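PDB 6AN0: histidinol dehydrogenase from Elizabethkingia anophelis NUHP1, which probably catalyses the final step of histidine biosynthesis, two sequential NAD-dependent oxidations that turn L-histidinol into L-histidine, with zinc as cofactor. Local coordinates for residues P240-N252 with F323-E337. Sequence-based numbering, arbitrary orientation.
Sequences PSEVLVIADTTAN and FSNLYAPEHLILAIE
L244 lies between two residues of its parallel neighbour, its N bonding to H331 O and its O receiving I333 N (2.9 Å); I246 repeats the pattern with I333 O and A335 N. Strands 242-247 and 331-335 thus run together, and beta-branched V245 and I333 suit the extended backbone. L244 makes the most extensive contact, and packing around it is close. With CG anti to the backbone N (chi1 -174°), its two methyls part: CD1 lies 3.8 Å from Y327 CD2 on helix 317-327, and CD2 sits between S324 OG on that helix and L332 CD1 (3.6 Å) on the neighbouring strand. I246 continues this apolar layer, its CD1 against L334 CD2.

At the start of the strands, polar groups take over. Each glutamate's carboxylate accepts the other's backbone N-H: E330 OE1 takes E242 N at 2.9 Å, E242 OE1 takes E330 N through its anti lone pair. R26 forms a salt bridge with E242, probably offsetting its buried charge. H331 turns its ring edge to E242 O, ND1 donating at 2.9 Å with an N-H...O angle of 166°, which helps fix the ring's rotation. E330 and H331 are the predicted proton acceptors, and S241, bonded to Q263, is a predicted substrate ligand.

The other end is looser. D248 begins a type I turn, and its OD1 also makes an Asx turn by accepting T250 N; T250 OG1 donates to the same oxygen. OD2 reaches the backbone N of solvent-exposed E337 only weakly (3.4 Å), and the E337 side chain merely lies along T250 CG2.

Within the six-stranded parallel sheet, strand 271-276 flanks 242-247 and strand 351-354 flanks 331-335; helix 253-264 covers the V243, V245 and I333 face, helix 317-327 the L244 and I246 face.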
ATOM      1  N   PRO A 240      17.120   6.626   5.556  1.00 32.23           N
ATOM      2  CA  PRO A 240      18.450   6.152   5.139  1.00 28.16           C
ATOM      3  C   PRO A 240      18.525   4.628   5.111  1.00 25.35           C
ATOM      4  O   PRO A 240      17.805   3.932   5.829  1.00 30.17           O
ATOM      5  CB  PRO A 240      19.391   6.727   6.208  1.00 34.06           C
ATOM      6  CG  PRO A 240      18.555   7.714   7.014  1.00 46.41           C
ATOM      7  CD  PRO A 240      17.138   7.244   6.891  1.00 34.73           C
ATOM      8  N   SER A 241      19.427   4.117   4.281  1.00 28.76           N
ATOM      9  CA  SER A 241      19.544   2.676   4.112  1.00 30.18           C
ATOM     10  C   SER A 241      20.318   2.053   5.268  1.00 30.63           C
ATOM     11  O   SER A 241      21.002   2.734   6.039  1.00 28.89           O
ATOM     12  CB  SER A 241      20.210   2.344   2.781  1.00 34.69           C
ATOM     13  OG  SER A 241      21.424   3.052   2.647  1.00 44.78           O
ATOM     14  N   GLU A 242      20.199   0.732   5.385  1.00 23.09           N
ATOM     15  CA  GLU A 242      20.703   0.041   6.566  1.00 21.54           C
ATOM     16  C   GLU A 242      20.874  -1.446   6.261  1.00 19.78           C
ATOM     17  O   GLU A 242      20.225  -1.993   5.363  1.00 22.75           O
ATOM     18  CB  GLU A 242      19.745   0.245   7.748  1.00 26.33           C
ATOM     19  CG  GLU A 242      18.375  -0.293   7.396  1.00 31.80           C
ATOM     20  CD  GLU A 242      17.258   0.114   8.326  1.00 32.23           C
ATOM     21  OE1 GLU A 242      16.354  -0.731   8.508  1.00 24.49           O
ATOM     22  OE2 GLU A 242      17.251   1.268   8.834  1.00 30.97           O
ATOM     23  N   VAL A 243      21.763  -2.093   7.006  1.00 21.89           N
ATOM     24  CA  VAL A 243      21.892  -3.547   6.952  1.00 22.04           C
ATOM     25  C   VAL A 243      22.073  -4.074   8.369  1.00 20.61           C
ATOM     26  O   VAL A 243      22.686  -3.431   9.226  1.00 24.58           O
ATOM     27  CB  VAL A 243      23.062  -4.018   6.037  1.00 21.06           C
ATOM     28  CG1 VAL A 243      24.427  -3.620   6.620  1.00 19.90           C
ATOM     29  CG2 VAL A 243      23.012  -5.537   5.815  1.00 22.05           C
ATOM     30  N   LEU A 244      21.539  -5.267   8.611  1.00 21.03           N
ATOM     31  CA  LEU A 244      21.841  -6.026   9.811  1.00 23.02           C
ATOM     32  C   LEU A 244      22.379  -7.376   9.367  1.00 25.10           C
ATOM     33  O   LEU A 244      21.784  -8.023   8.499  1.00 18.31           O
ATOM     34  CB  LEU A 244      20.601  -6.181  10.700  1.00 20.23           C
ATOM     35  CG  LEU A 244      20.759  -6.836  12.079  1.00 20.38           C
ATOM     36  CD1 LEU A 244      19.714  -6.275  13.036  1.00 24.72           C
ATOM     37  CD2 LEU A 244      20.641  -8.374  12.000  1.00 21.34           C
ATOM     38  N   VAL A 245      23.524  -7.765   9.920  1.00 22.67           N
ATOM     39  CA  VAL A 245      24.174  -9.037   9.623  1.00 23.11           C
ATOM     40  C   VAL A 245      24.155  -9.891  10.880  1.00 22.74           C
ATOM     41  O   VAL A 245      24.456  -9.402  11.974  1.00 25.43           O
ATOM     42  CB  VAL A 245      25.626  -8.831   9.140  1.00 23.37           C
ATOM     43  CG1 VAL A 245      26.290 -10.182   8.806  1.00 22.60           C
ATOM     44  CG2 VAL A 245      25.667  -7.869   7.962  1.00 21.33           C
ATOM     45  N   ILE A 246      23.832 -11.175  10.716  1.00 20.33           N
ATOM     46  CA  ILE A 246      23.959 -12.178  11.772  1.00 23.63           C
ATOM     47  C   ILE A 246      25.064 -13.150  11.367  1.00 25.90           C
ATOM     48  O   ILE A 246      25.004 -13.752  10.285  1.00 25.14           O
ATOM     49  CB  ILE A 246      22.639 -12.926  12.008  1.00 26.78           C
ATOM     50  CG1 ILE A 246      21.533 -11.938  12.414  1.00 22.60           C
ATOM     51  CG2 ILE A 246      22.827 -14.011  13.067  1.00 24.28           C
ATOM     52  CD1 ILE A 246      20.174 -12.622  12.706  1.00 22.14           C
ATOM     53  N   ALA A 247      26.062 -13.320  12.234  1.00 25.23           N
ATOM     54  CA  ALA A 247      27.250 -14.104  11.903  1.00 28.95           C
ATOM     55  C   ALA A 247      27.576 -15.097  13.013  1.00 26.93           C
ATOM     56  O   ALA A 247      27.654 -14.713  14.182  1.00 27.06           O
ATOM     57  CB  ALA A 247      28.455 -13.179  11.668  1.00 27.57           C
ATOM     58  N   ASP A 248      27.792 -16.364  12.652  1.00 23.95           N
ATOM     59  CA  ASP A 248      28.287 -17.340  13.613  1.00 29.74           C
ATOM     60  C   ASP A 248      29.718 -17.720  13.230  1.00 31.28           C
ATOM     61  O   ASP A 248      30.354 -17.048  12.409  1.00 29.31           O
ATOM     62  CB  ASP A 248      27.331 -18.545  13.709  1.00 32.29           C
ATOM     63  CG  ASP A 248      27.283 -19.387  12.439  1.00 33.25           C
ATOM     64  OD1 ASP A 248      28.071 -19.149  11.505  1.00 32.11           O
ATOM     65  OD2 ASP A 248      26.436 -20.308  12.382  1.00 39.85           O
ATOM     66  N   THR A 249      30.238 -18.793  13.840  1.00 28.48           N
ATOM     67  CA  THR A 249      31.622 -19.184  13.592  1.00 32.05           C
ATOM     68  C   THR A 249      31.876 -19.619  12.148  1.00 30.59           C
ATOM     69  O   THR A 249      33.042 -19.714  11.748  1.00 32.64           O
ATOM     70  CB  THR A 249      32.036 -20.308  14.555  1.00 31.04           C
ATOM     71  OG1 THR A 249      31.152 -21.420  14.388  1.00 35.08           O
ATOM     72  CG2 THR A 249      31.962 -19.830  15.995  1.00 34.95           C
ATOM     73  N   THR A 250      30.834 -19.877  11.357  1.00 24.09           N
ATOM     74  CA  THR A 250      31.027 -20.246   9.957  1.00 25.70           C
ATOM     75  C   THR A 250      31.061 -19.043   9.028  1.00 33.96           C
ATOM     76  O   THR A 250      31.307 -19.215   7.830  1.00 30.21           O
ATOM     77  CB  THR A 250      29.925 -21.199   9.472  1.00 25.89           C
ATOM     78  OG1 THR A 250      28.685 -20.483   9.334  1.00 32.91           O
ATOM     79  CG2 THR A 250      29.741 -22.355  10.439  1.00 37.39           C
ATOM     80  N   ALA A 251      30.809 -17.841   9.540  1.00 31.54           N
ATOM     81  CA  ALA A 251      30.887 -16.658   8.705  1.00 27.48           C
ATOM     82  C   ALA A 251      32.343 -16.345   8.365  1.00 25.59           C
ATOM     83  O   ALA A 251      33.273 -16.741   9.071  1.00 26.98           O
ATOM     84  CB  ALA A 251      30.240 -15.462   9.406  1.00 26.33           C
ATOM     85  N   ASN A 252      32.532 -15.629   7.257  1.00 28.62           N
ATOM     86  CA  ASN A 252      33.856 -15.200   6.832  1.00 32.70           C
ATOM     87  C   ASN A 252      34.034 -13.746   7.240  1.00 27.69           C
ATOM     88  O   ASN A 252      33.377 -12.868   6.659  1.00 28.27           O
ATOM     89  CB  ASN A 252      34.020 -15.362   5.319  1.00 32.82           C
ATOM     90  CG  ASN A 252      35.422 -15.022   4.835  1.00 42.58           C
ATOM     91  OD1 ASN A 252      35.992 -13.997   5.205  1.00 38.49           O
ATOM     92  ND2 ASN A 252      35.979 -15.879   3.986  1.00 34.21           N
ATOM     93  N   PHE A 323      16.442 -10.192  18.199  1.00 28.13           N
ATOM     94  CA  PHE A 323      16.883  -8.802  18.076  1.00 25.94           C
ATOM     95  C   PHE A 323      16.570  -8.256  16.688  1.00 27.01           C
ATOM     96  O   PHE A 323      16.051  -7.140  16.545  1.00 26.02           O
ATOM     97  CB  PHE A 323      18.378  -8.691  18.379  1.00 25.29           C
ATOM     98  CG  PHE A 323      18.890  -7.274  18.427  1.00 26.43           C
ATOM     99  CD1 PHE A 323      19.171  -6.667  19.643  1.00 32.75           C
ATOM    100  CD2 PHE A 323      19.101  -6.547  17.256  1.00 25.36           C
ATOM    101  CE1 PHE A 323      19.645  -5.363  19.693  1.00 34.53           C
ATOM    102  CE2 PHE A 323      19.567  -5.250  17.296  1.00 26.89           C
ATOM    103  CZ  PHE A 323      19.844  -4.651  18.525  1.00 32.75           C
ATOM    104  N   SER A 324      16.879  -9.035  15.641  1.00 23.69           N
ATOM    105  CA  SER A 324      16.643  -8.559  14.280  1.00 25.19           C
ATOM    106  C   SER A 324      15.164  -8.279  14.041  1.00 23.02           C
ATOM    107  O   SER A 324      14.805  -7.304  13.367  1.00 23.63           O
ATOM    108  CB  SER A 324      17.162  -9.586  13.264  1.00 21.63           C
ATOM    109  OG  SER A 324      17.002  -9.112  11.933  1.00 22.23           O
ATOM    110  N   ASN A 325      14.287  -9.127  14.588  1.00 20.65           N
ATOM    111  CA  ASN A 325      12.853  -8.944  14.389  1.00 22.40           C
ATOM    112  C   ASN A 325      12.350  -7.679  15.080  1.00 32.46           C
ATOM    113  O   ASN A 325      11.426  -7.022  14.582  1.00 27.15           O
ATOM    114  CB  ASN A 325      12.089 -10.180  14.885  1.00 23.74           C
ATOM    115  CG  ASN A 325      12.243 -11.394  13.956  1.00 23.65           C
ATOM    116  OD1 ASN A 325      12.503 -11.255  12.757  1.00 23.61           O
ATOM    117  ND2 ASN A 325      12.047 -12.592  14.512  1.00 22.67           N
ATOM    118  N   LEU A 326      12.959  -7.308  16.207  1.00 25.88           N
ATOM    119  CA  LEU A 326      12.632  -6.038  16.853  1.00 25.96           C
ATOM    120  C   LEU A 326      13.174  -4.848  16.062  1.00 28.24           C
ATOM    121  O   LEU A 326      12.542  -3.785  16.023  1.00 27.05           O
ATOM    122  CB  LEU A 326      13.189  -6.020  18.282  1.00 24.53           C
ATOM    123  CG  LEU A 326      12.588  -7.018  19.277  1.00 30.82           C
ATOM    124  CD1 LEU A 326      13.239  -6.883  20.651  1.00 41.70           C
ATOM    125  CD2 LEU A 326      11.095  -6.835  19.381  1.00 39.12           C
ATOM    126  N   TYR A 327      14.351  -5.002  15.439  1.00 23.67           N
ATOM    127  CA  TYR A 327      14.966  -3.906  14.686  1.00 26.71           C
ATOM    128  C   TYR A 327      14.269  -3.679  13.341  1.00 26.46           C
ATOM    129  O   TYR A 327      14.119  -2.530  12.897  1.00 23.40           O
ATOM    130  CB  TYR A 327      16.452  -4.210  14.478  1.00 23.32           C
ATOM    131  CG  TYR A 327      17.234  -3.162  13.707  1.00 24.78           C
ATOM    132  CD1 TYR A 327      17.730  -2.024  14.339  1.00 26.40           C
ATOM    133  CD2 TYR A 327      17.490  -3.321  12.352  1.00 21.19           C
ATOM    134  CE1 TYR A 327      18.452  -1.073  13.629  1.00 27.90           C
ATOM    135  CE2 TYR A 327      18.209  -2.384  11.637  1.00 25.29           C
ATOM    136  CZ  TYR A 327      18.690  -1.262  12.281  1.00 30.47           C
ATOM    137  OH  TYR A 327      19.407  -0.334  11.572  1.00 26.99           O
ATOM    138  N   ALA A 328      13.854  -4.770  12.673  1.00 23.10           N
ATOM    139  CA  ALA A 328      13.160  -4.776  11.380  1.00 24.02           C
ATOM    140  C   ALA A 328      14.032  -4.137  10.303  1.00 21.18           C
ATOM    141  O   ALA A 328      13.714  -3.045   9.805  1.00 21.70           O
ATOM    142  CB  ALA A 328      11.807  -4.067  11.489  1.00 21.59           C
ATOM    143  N   PRO A 329      15.122  -4.797   9.906  1.00 18.06           N
ATOM    144  CA  PRO A 329      16.105  -4.165   9.019  1.00 17.49           C
ATOM    145  C   PRO A 329      15.648  -4.095   7.565  1.00 21.69           C
ATOM    146  O   PRO A 329      14.923  -4.959   7.062  1.00 23.33           O
ATOM    147  CB  PRO A 329      17.332  -5.080   9.150  1.00 16.64           C
ATOM    148  CG  PRO A 329      16.719  -6.463   9.429  1.00 17.36           C
ATOM    149  CD  PRO A 329      15.516  -6.160  10.313  1.00 17.68           C
ATOM    150  N   GLU A 330      16.102  -3.045   6.877  1.00 18.03           N
ATOM    151  CA  GLU A 330      15.893  -2.977   5.429  1.00 17.11           C
ATOM    152  C   GLU A 330      16.519  -4.189   4.728  1.00 18.32           C
ATOM    153  O   GLU A 330      15.880  -4.840   3.893  1.00 17.88           O
ATOM    154  CB  GLU A 330      16.481  -1.680   4.874  1.00 21.87           C
ATOM    155  CG  GLU A 330      16.290  -1.535   3.375  1.00 22.98           C
ATOM    156  CD  GLU A 330      17.188  -0.483   2.757  1.00 32.11           C
ATOM    157  OE1 GLU A 330      18.182  -0.091   3.398  1.00 29.73           O
ATOM    158  OE2 GLU A 330      16.914  -0.075   1.611  1.00 27.30           O
ATOM    159  N   HIS A 331      17.777  -4.496   5.051  1.00 18.76           N
ATOM    160  CA  HIS A 331      18.464  -5.679   4.536  1.00 18.09           C
ATOM    161  C   HIS A 331      18.927  -6.542   5.697  1.00 18.07           C
ATOM    162  O   HIS A 331      19.469  -6.026   6.683  1.00 17.05           O
ATOM    163  CB  HIS A 331      19.708  -5.320   3.720  1.00 22.09           C
ATOM    164  CG  HIS A 331      19.463  -4.363   2.604  1.00 22.30           C
ATOM    165  ND1 HIS A 331      19.647  -3.002   2.742  1.00 24.77           N
ATOM    166  CD2 HIS A 331      19.099  -4.569   1.317  1.00 25.18           C
ATOM    167  CE1 HIS A 331      19.388  -2.410   1.590  1.00 25.71           C
ATOM    168  NE2 HIS A 331      19.051  -3.337   0.710  1.00 27.67           N
ATOM    169  N   LEU A 332      18.752  -7.855   5.567  1.00 17.87           N
ATOM    170  CA  LEU A 332      19.202  -8.814   6.573  1.00 16.75           C
ATOM    171  C   LEU A 332      20.143  -9.802   5.900  1.00 18.47           C
ATOM    172  O   LEU A 332      19.756 -10.448   4.927  1.00 19.27           O
ATOM    173  CB  LEU A 332      18.007  -9.551   7.179  1.00 16.10           C
ATOM    174  CG  LEU A 332      18.329 -10.735   8.093  1.00 18.54           C
ATOM    175  CD1 LEU A 332      19.170 -10.247   9.284  1.00 18.28           C
ATOM    176  CD2 LEU A 332      17.046 -11.400   8.581  1.00 16.93           C
ATOM    177  N   ILE A 333      21.363  -9.941   6.415  1.00 18.04           N
ATOM    178  CA  ILE A 333      22.296 -10.949   5.909  1.00 18.64           C
ATOM    179  C   ILE A 333      22.458 -12.035   6.967  1.00 21.83           C
ATOM    180  O   ILE A 333      22.900 -11.763   8.090  1.00 19.24           O
ATOM    181  CB  ILE A 333      23.655 -10.339   5.530  1.00 20.87           C
ATOM    182  CG1 ILE A 333      23.472  -9.218   4.489  1.00 20.46           C
ATOM    183  CG2 ILE A 333      24.596 -11.433   4.995  1.00 22.28           C
ATOM    184  CD1 ILE A 333      24.780  -8.575   4.006  1.00 23.78           C
ATOM    185  N   LEU A 334      22.123 -13.277   6.606  1.00 18.10           N
ATOM    186  CA  LEU A 334      22.295 -14.418   7.510  1.00 20.96           C
ATOM    187  C   LEU A 334      23.583 -15.133   7.120  1.00 22.39           C
ATOM    188  O   LEU A 334      23.583 -16.042   6.290  1.00 22.09           O
ATOM    189  CB  LEU A 334      21.103 -15.370   7.457  1.00 21.70           C
ATOM    190  CG  LEU A 334      19.758 -14.802   7.894  1.00 24.63           C
ATOM    191  CD1 LEU A 334      18.744 -15.956   7.920  1.00 27.26           C
ATOM    192  CD2 LEU A 334      19.850 -14.087   9.267  1.00 20.91           C
ATOM    193  N   ALA A 335      24.691 -14.724   7.739  1.00 21.72           N
ATOM    194  CA  ALA A 335      25.990 -15.341   7.484  1.00 22.28           C
ATOM    195  C   ALA A 335      26.202 -16.494   8.461  1.00 22.92           C
ATOM    196  O   ALA A 335      27.088 -16.499   9.321  1.00 25.04           O
ATOM    197  CB  ALA A 335      27.105 -14.299   7.575  1.00 19.88           C
ATOM    198  N   ILE A 336      25.335 -17.495   8.327  1.00 28.24           N
ATOM    199  CA  ILE A 336      25.308 -18.603   9.264  1.00 28.00           C
ATOM    200  C   ILE A 336      25.110 -19.896   8.501  1.00 37.15           C
ATOM    201  O   ILE A 336      24.710 -19.916   7.332  1.00 28.23           O
ATOM    202  CB  ILE A 336      24.199 -18.479  10.329  1.00 29.46           C
ATOM    203  CG1 ILE A 336      22.815 -18.587   9.647  1.00 31.62           C
ATOM    204  CG2 ILE A 336      24.377 -17.219  11.161  1.00 34.26           C
ATOM    205  CD1 ILE A 336      21.640 -18.267  10.538  1.00 31.03           C
ATOM    206  N   GLU A 337      25.408 -20.971   9.216  1.00 38.03           N
ATOM    207  CA  GLU A 337      25.177 -22.336   8.789  1.00 49.24           C
ATOM    208  C   GLU A 337      23.687 -22.650   8.744  1.00 34.34           C
ATOM    209  O   GLU A 337      22.929 -22.239   9.631  1.00 37.33           O
ATOM    210  CB  GLU A 337      25.863 -23.255   9.793  1.00 43.69           C
ATOM    211  CG  GLU A 337      26.365 -24.559   9.276  1.00 57.60           C
ATOM    212  CD  GLU A 337      27.349 -25.171  10.248  1.00 53.71           C
ATOM    213  OE1 GLU A 337      27.023 -25.283  11.454  1.00 48.49           O
ATOM    214  OE2 GLU A 337      28.467 -25.512   9.813  1.00 67.12           O
TER